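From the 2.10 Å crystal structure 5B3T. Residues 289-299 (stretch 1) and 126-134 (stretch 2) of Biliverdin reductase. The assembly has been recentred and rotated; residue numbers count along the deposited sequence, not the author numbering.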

ATOM      1  N   GLN A 289      10.641  -2.650 -11.617  1.00 18.22           N
ATOM      2  CA  GLN A 289      10.011  -2.117 -12.822  1.00 20.90           C
ATOM      3  C   GLN A 289       9.365  -0.763 -12.553  1.00 19.74           C
ATOM      4  O   GLN A 289       9.459   0.152 -13.378  1.00 20.85           O
ATOM      5  CB  GLN A 289       8.975  -3.104 -13.363  1.00 21.27           C
ATOM      6  CG  GLN A 289       9.553  -4.446 -13.792  1.00 23.95           C
ATOM      7  CD  GLN A 289      10.808  -4.298 -14.635  1.00 31.98           C
ATOM      8  OE1 GLN A 289      11.872  -4.807 -14.279  1.00 36.06           O
ATOM      9  NE2 GLN A 289      10.689  -3.597 -15.756  1.00 30.95           N
ATOM     10  N   ASP A 290       8.709  -0.615 -11.401  1.00 17.97           N
ATOM     11  CA  ASP A 290       8.082   0.662 -11.077  1.00 17.81           C
ATOM     12  C   ASP A 290       9.126   1.746 -10.842  1.00 18.57           C
ATOM     13  O   ASP A 290       8.971   2.876 -11.317  1.00 16.75           O
ATOM     14  CB  ASP A 290       7.178   0.516  -9.857  1.00 18.67           C
ATOM     15  CG  ASP A 290       6.345   1.756  -9.606  1.00 20.63           C
ATOM     16  OD1 ASP A 290       5.317   1.930 -10.294  1.00 21.15           O
ATOM     17  OD2 ASP A 290       6.723   2.560  -8.727  1.00 20.29           O
ATOM     18  N   THR A 291      10.195   1.420 -10.112  1.00 17.79           N
ATOM     19  CA  THR A 291      11.257   2.395  -9.887  1.00 18.64           C
ATOM     20  C   THR A 291      11.897   2.818 -11.202  1.00 19.28           C
ATOM     21  O   THR A 291      12.167   4.006 -11.417  1.00 18.13           O
ATOM     22  CB  THR A 291      12.315   1.821  -8.943  1.00 17.77           C
ATOM     23  OG1 THR A 291      11.699   1.438  -7.710  1.00 16.53           O
ATOM     24  CG2 THR A 291      13.394   2.860  -8.659  1.00 19.60           C
ATOM     25  N   GLU A 292      12.140   1.860 -12.099  1.00 18.35           N
ATOM     26  CA  GLU A 292      12.747   2.193 -13.383  1.00 19.75           C
ATOM     27  C   GLU A 292      11.803   3.023 -14.244  1.00 21.24           C
ATOM     28  O   GLU A 292      12.248   3.908 -14.984  1.00 22.00           O
ATOM     29  CB  GLU A 292      13.176   0.916 -14.105  1.00 20.18           C
ATOM     30  CG  GLU A 292      14.339   0.208 -13.424  1.00 22.33           C
ATOM     31  CD  GLU A 292      14.714  -1.103 -14.088  1.00 24.00           C
ATOM     32  OE1 GLU A 292      13.927  -1.603 -14.917  1.00 23.42           O
ATOM     33  OE2 GLU A 292      15.803  -1.633 -13.779  1.00 26.00           O
ATOM     34  N   ALA A 293      10.495   2.761 -14.155  1.00 17.33           N
ATOM     35  CA  ALA A 293       9.531   3.595 -14.865  1.00 19.26           C
ATOM     36  C   ALA A 293       9.551   5.024 -14.339  1.00 21.12           C
ATOM     37  O   ALA A 293       9.461   5.983 -15.115  1.00 19.60           O
ATOM     38  CB  ALA A 293       8.131   2.994 -14.749  1.00 21.40           C
ATOM     39  N   VAL A 294       9.671   5.185 -13.017  1.00 19.13           N
ATOM     40  CA  VAL A 294       9.755   6.519 -12.427  1.00 19.23           C
ATOM     41  C   VAL A 294      11.006   7.234 -12.912  1.00 18.92           C
ATOM     42  O   VAL A 294      10.963   8.409 -13.294  1.00 18.81           O
ATOM     43  CB  VAL A 294       9.711   6.424 -10.890  1.00 19.10           C
ATOM     44  CG1 VAL A 294      10.163   7.728 -10.258  1.00 18.66           C
ATOM     45  CG2 VAL A 294       8.309   6.059 -10.418  1.00 19.64           C
ATOM     46  N   LEU A 295      12.141   6.537 -12.905  1.00 19.01           N
ATOM     47  CA  LEU A 295      13.369   7.119 -13.433  1.00 22.28           C
ATOM     48  C   LEU A 295      13.206   7.506 -14.896  1.00 22.39           C
ATOM     49  O   LEU A 295      13.673   8.568 -15.322  1.00 20.87           O
ATOM     50  CB  LEU A 295      14.525   6.132 -13.254  1.00 20.49           C
ATOM     51  CG  LEU A 295      14.941   5.974 -11.789  1.00 20.69           C
ATOM     52  CD1 LEU A 295      16.019   4.921 -11.621  1.00 22.03           C
ATOM     53  CD2 LEU A 295      15.406   7.312 -11.235  1.00 22.32           C
ATOM     54  N   ASP A 296      12.527   6.662 -15.676  1.00 22.60           N
ATOM     55  CA  ASP A 296      12.248   6.986 -17.071  1.00 24.49           C
ATOM     56  C   ASP A 296      11.496   8.303 -17.184  1.00 24.11           C
ATOM     57  O   ASP A 296      11.885   9.193 -17.949  1.00 23.29           O
ATOM     58  CB  ASP A 296      11.448   5.854 -17.727  1.00 24.59           C
ATOM     59  CG  ASP A 296      12.282   5.017 -18.691  1.00 29.83           C
ATOM     60  OD1 ASP A 296      13.165   4.251 -18.236  1.00 30.89           O
ATOM     61  OD2 ASP A 296      12.029   5.099 -19.917  1.00 41.21           O
ATOM     62  N   TYR A 297      10.420   8.451 -16.414  1.00 21.50           N
ATOM     63  CA  TYR A 297       9.626   9.675 -16.474  1.00 21.78           C
ATOM     64  C   TYR A 297      10.465  10.896 -16.119  1.00 23.35           C
ATOM     65  O   TYR A 297      10.401  11.925 -16.800  1.00 22.71           O
ATOM     66  CB  TYR A 297       8.407   9.582 -15.548  1.00 21.39           C
ATOM     67  CG  TYR A 297       7.677  10.892 -15.447  1.00 22.44           C
ATOM     68  CD1 TYR A 297       6.895  11.348 -16.500  1.00 23.80           C
ATOM     69  CD2 TYR A 297       7.791  11.690 -14.312  1.00 23.61           C
ATOM     70  CE1 TYR A 297       6.235  12.550 -16.421  1.00 24.93           C
ATOM     71  CE2 TYR A 297       7.134  12.892 -14.228  1.00 25.16           C
ATOM     72  CZ  TYR A 297       6.357  13.316 -15.284  1.00 25.85           C
ATOM     73  OH  TYR A 297       5.699  14.514 -15.203  1.00 28.96           O
ATOM     74  N   LEU A 298      11.262  10.800 -15.056  1.00 21.57           N
ATOM     75  CA  LEU A 298      12.003  11.967 -14.584  1.00 22.56           C
ATOM     76  C   LEU A 298      13.127  12.372 -15.531  1.00 23.40           C
ATOM     77  O   LEU A 298      13.471  13.557 -15.607  1.00 24.37           O
ATOM     78  CB  LEU A 298      12.556  11.707 -13.179  1.00 21.19           C
ATOM     79  CG  LEU A 298      11.502  11.473 -12.099  1.00 20.70           C
ATOM     80  CD1 LEU A 298      12.144  11.115 -10.766  1.00 20.33           C
ATOM     81  CD2 LEU A 298      10.605  12.694 -11.954  1.00 19.36           C
ATOM     82  N   THR A 299      13.706  11.421 -16.258  1.00 22.29           N
ATOM     83  CA  THR A 299      14.854  11.711 -17.109  1.00 22.85           C
ATOM     84  C   THR A 299      14.496  11.922 -18.575  1.00 25.45           C
ATOM     85  O   THR A 299      15.200  12.666 -19.269  1.00 23.98           O
ATOM     86  CB  THR A 299      15.901  10.591 -17.012  1.00 22.72           C
ATOM     87  OG1 THR A 299      15.306   9.341 -17.371  1.00 25.72           O
ATOM     88  CG2 THR A 299      16.451  10.505 -15.595  1.00 24.62           C
TER
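Stretch 2, residues 126-134: KLLHVEHIE

Residues 126-134 run along one side of the helix formed by residues 289-299. Residues 128-131 are a β-strand, and the residues before and after them are loop or turn. The strand runs nearly antiparallel to the helix, with 169° between their N-to-C directions. The two axes come within 10.9 Å of each other, so side chains rather than backbones fill the space between them.

The register is regular. The CA atoms of Asp-290 and Glu-131, of Val-294 and His-129, and of Leu-298 and Leu-127 each lie 8.3 Å apart. Each step of four residues on the helix therefore matches a step of two on the other segment. In the extended chain from Leu-127 to Glu-131, alternate residues Leu-127, His-129 and Glu-131 point their CA-to-CB bonds toward the helix, whereas Val-130 points away; Ile-133, past the strand, also points toward it. On the helix, Asp-290, Val-294 and Tyr-297 point toward stretch 2. From Ala-293 to Thr-299, each amide bonds to the carbonyl four residues earlier, as in a regular helix, for example Val-294 N to Asp-290 O at 3.0 Å and Leu-298 N to Val-294 O at 3.0 Å.

The polar contact is centred on His-129 and Asp-290, both buried. His-129 NE2 donates a hydrogen bond to Asp-290 OD1 at 2.9 Å, with an angle of 152° at the hydrogen. A second, weak bond runs from His-129 NE2 to Asp-290 OD2 at 3.0 Å. OD1 lies at the edge of the imidazole, near its plane, as suits an N-H donor. Asp-290 OD2 is also hydrogen-bonded elsewhere in the structure. Glu-131 packs beside this pair, its CG 3.5 Å from Asp-290 OD1. Within its own segment, Glu-131 OE1 accepts a hydrogen bond from His-132 N at 2.7 Å.

The apolar contacts gather around Leu-127, the residue of stretch 2 most covered by the helix. Leu-127 CD2 lies 3.9 Å from Val-294 CG1 and 4.2 Å from Leu-298 CD2. Leu-127 CD1 approaches Tyr-297 CE2 at 4.0 Å, obliquely to the ring. Leu-298 sets out sideways, but its end comes nearer to stretch 2.

Two further contacts join apolar and polar residues. Val-294 CG2 rests 3.5 Å from His-129 CD2, so Val-294 touches both Leu-127 and His-129. Asp-290 CB lies 4.2 Å from Ile-133 CD1, which extends the packing past the end of the strand. Together the two stretches bury 317 Å², counting both sides.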

ATOM      1  N   LYS A 126       5.330  18.761 -10.306  1.00 22.28           N
ATOM      2  CA  LYS A 126       6.148  17.708  -9.729  1.00 23.47           C
ATOM      3  C   LYS A 126       5.393  16.386  -9.766  1.00 21.57           C
ATOM      4  O   LYS A 126       4.159  16.354  -9.751  1.00 22.24           O
ATOM      5  CB  LYS A 126       6.542  18.035  -8.282  1.00 23.06           C
ATOM      6  CG  LYS A 126       7.453  19.243  -8.141  1.00 22.92           C
ATOM      7  CD  LYS A 126       8.874  18.926  -8.580  1.00 21.29           C
ATOM      8  CE  LYS A 126       9.682  20.200  -8.772  1.00 22.67           C
ATOM      9  NZ  LYS A 126      11.133  19.928  -8.954  1.00 22.76           N
ATOM     10  N   LEU A 127       6.153  15.296  -9.810  1.00 19.41           N
ATOM     11  CA  LEU A 127       5.568  13.965  -9.820  1.00 19.91           C
ATOM     12  C   LEU A 127       4.921  13.644  -8.478  1.00 18.46           C
ATOM     13  O   LEU A 127       5.488  13.909  -7.415  1.00 17.87           O
ATOM     14  CB  LEU A 127       6.640  12.923 -10.141  1.00 19.79           C
ATOM     15  CG  LEU A 127       6.239  11.446 -10.089  1.00 20.07           C
ATOM     16  CD1 LEU A 127       5.203  11.129 -11.159  1.00 18.89           C
ATOM     17  CD2 LEU A 127       7.463  10.543 -10.224  1.00 17.81           C
ATOM     18  N   LEU A 128       3.717  13.078  -8.536  1.00 18.15           N
ATOM     19  CA  LEU A 128       3.079  12.450  -7.383  1.00 19.05           C
ATOM     20  C   LEU A 128       2.644  11.062  -7.830  1.00 18.84           C
ATOM     21  O   LEU A 128       1.657  10.922  -8.560  1.00 19.08           O
ATOM     22  CB  LEU A 128       1.890  13.261  -6.867  1.00 16.69           C
ATOM     23  CG  LEU A 128       1.111  12.608  -5.720  1.00 18.45           C
ATOM     24  CD1 LEU A 128       1.986  12.456  -4.484  1.00 15.70           C
ATOM     25  CD2 LEU A 128      -0.139  13.406  -5.392  1.00 20.47           C
ATOM     26  N   HIS A 129       3.391  10.046  -7.408  1.00 17.50           N
ATOM     27  CA  HIS A 129       3.215   8.682  -7.881  1.00 17.31           C
ATOM     28  C   HIS A 129       3.008   7.761  -6.688  1.00 18.32           C
ATOM     29  O   HIS A 129       3.783   7.801  -5.727  1.00 16.16           O
ATOM     30  CB  HIS A 129       4.432   8.242  -8.701  1.00 16.56           C
ATOM     31  CG  HIS A 129       4.383   6.815  -9.150  1.00 18.83           C
ATOM     32  ND1 HIS A 129       3.433   6.342 -10.028  1.00 19.47           N
ATOM     33  CD2 HIS A 129       5.181   5.762  -8.852  1.00 18.55           C
ATOM     34  CE1 HIS A 129       3.644   5.055 -10.246  1.00 20.96           C
ATOM     35  NE2 HIS A 129       4.699   4.680  -9.545  1.00 20.70           N
ATOM     36  N   VAL A 130       1.961   6.940  -6.748  1.00 16.64           N
ATOM     37  CA  VAL A 130       1.615   6.026  -5.667  1.00 17.03           C
ATOM     38  C   VAL A 130       1.426   4.633  -6.250  1.00 18.41           C
ATOM     39  O   VAL A 130       0.721   4.464  -7.252  1.00 18.71           O
ATOM     40  CB  VAL A 130       0.337   6.467  -4.926  1.00 17.30           C
ATOM     41  CG1 VAL A 130       0.014   5.493  -3.795  1.00 15.13           C
ATOM     42  CG2 VAL A 130       0.484   7.881  -4.395  1.00 17.09           C
ATOM     43  N   GLU A 131       2.054   3.642  -5.625  1.00 17.02           N
ATOM     44  CA  GLU A 131       1.785   2.243  -5.917  1.00 17.96           C
ATOM     45  C   GLU A 131       1.535   1.499  -4.614  1.00 16.98           C
ATOM     46  O   GLU A 131       1.799   2.002  -3.518  1.00 14.93           O
ATOM     47  CB  GLU A 131       2.932   1.584  -6.696  1.00 18.25           C
ATOM     48  CG  GLU A 131       2.613   1.307  -8.165  1.00 20.65           C
ATOM     49  CD  GLU A 131       1.474   0.308  -8.370  1.00 25.24           C
ATOM     50  OE1 GLU A 131       0.998  -0.300  -7.387  1.00 21.96           O
ATOM     51  OE2 GLU A 131       1.052   0.126  -9.533  1.00 31.52           O
ATOM     52  N   HIS A 132       1.012   0.282  -4.748  1.00 17.23           N
ATOM     53  CA  HIS A 132       0.691  -0.576  -3.606  1.00 16.62           C
ATOM     54  C   HIS A 132       1.212  -1.969  -3.953  1.00 16.89           C
ATOM     55  O   HIS A 132       0.474  -2.807  -4.479  1.00 16.79           O
ATOM     56  CB  HIS A 132      -0.805  -0.574  -3.325  1.00 15.18           C
ATOM     57  CG  HIS A 132      -1.171  -1.114  -1.979  1.00 16.13           C
ATOM     58  ND1 HIS A 132      -2.474  -1.371  -1.611  1.00 15.29           N
ATOM     59  CD2 HIS A 132      -0.406  -1.441  -0.909  1.00 15.80           C
ATOM     60  CE1 HIS A 132      -2.496  -1.834  -0.374  1.00 15.71           C
ATOM     61  NE2 HIS A 132      -1.255  -1.886   0.074  1.00 16.96           N
ATOM     62  N   ILE A 133       2.493  -2.206  -3.659  1.00 15.77           N
ATOM     63  CA  ILE A 133       3.192  -3.408  -4.087  1.00 16.70           C
ATOM     64  C   ILE A 133       3.611  -4.275  -2.908  1.00 16.89           C
ATOM     65  O   ILE A 133       3.614  -5.507  -3.010  1.00 15.07           O
ATOM     66  CB  ILE A 133       4.417  -3.047  -4.957  1.00 16.09           C
ATOM     67  CG1 ILE A 133       3.978  -2.271  -6.197  1.00 17.31           C
ATOM     68  CG2 ILE A 133       5.193  -4.295  -5.365  1.00 16.91           C
ATOM     69  CD1 ILE A 133       5.123  -1.671  -6.989  1.00 18.19           C
ATOM     70  N   GLU A 134       3.954  -3.657  -1.774  1.00 17.71           N
ATOM     71  CA  GLU A 134       4.481  -4.413  -0.642  1.00 18.89           C
ATOM     72  C   GLU A 134       3.480  -5.451  -0.147  1.00 17.78           C
ATOM     73  O   GLU A 134       3.860  -6.578   0.193  1.00 16.39           O
ATOM     74  CB  GLU A 134       4.875  -3.456   0.484  1.00 19.53           C
ATOM     75  CG  GLU A 134       5.618  -4.113   1.637  1.00 22.07           C
ATOM     76  CD  GLU A 134       4.688  -4.721   2.667  1.00 28.11           C
ATOM     77  OE1 GLU A 134       3.547  -4.232   2.799  1.00 27.90           O
ATOM     78  OE2 GLU A 134       5.097  -5.694   3.338  1.00 34.86           O
TER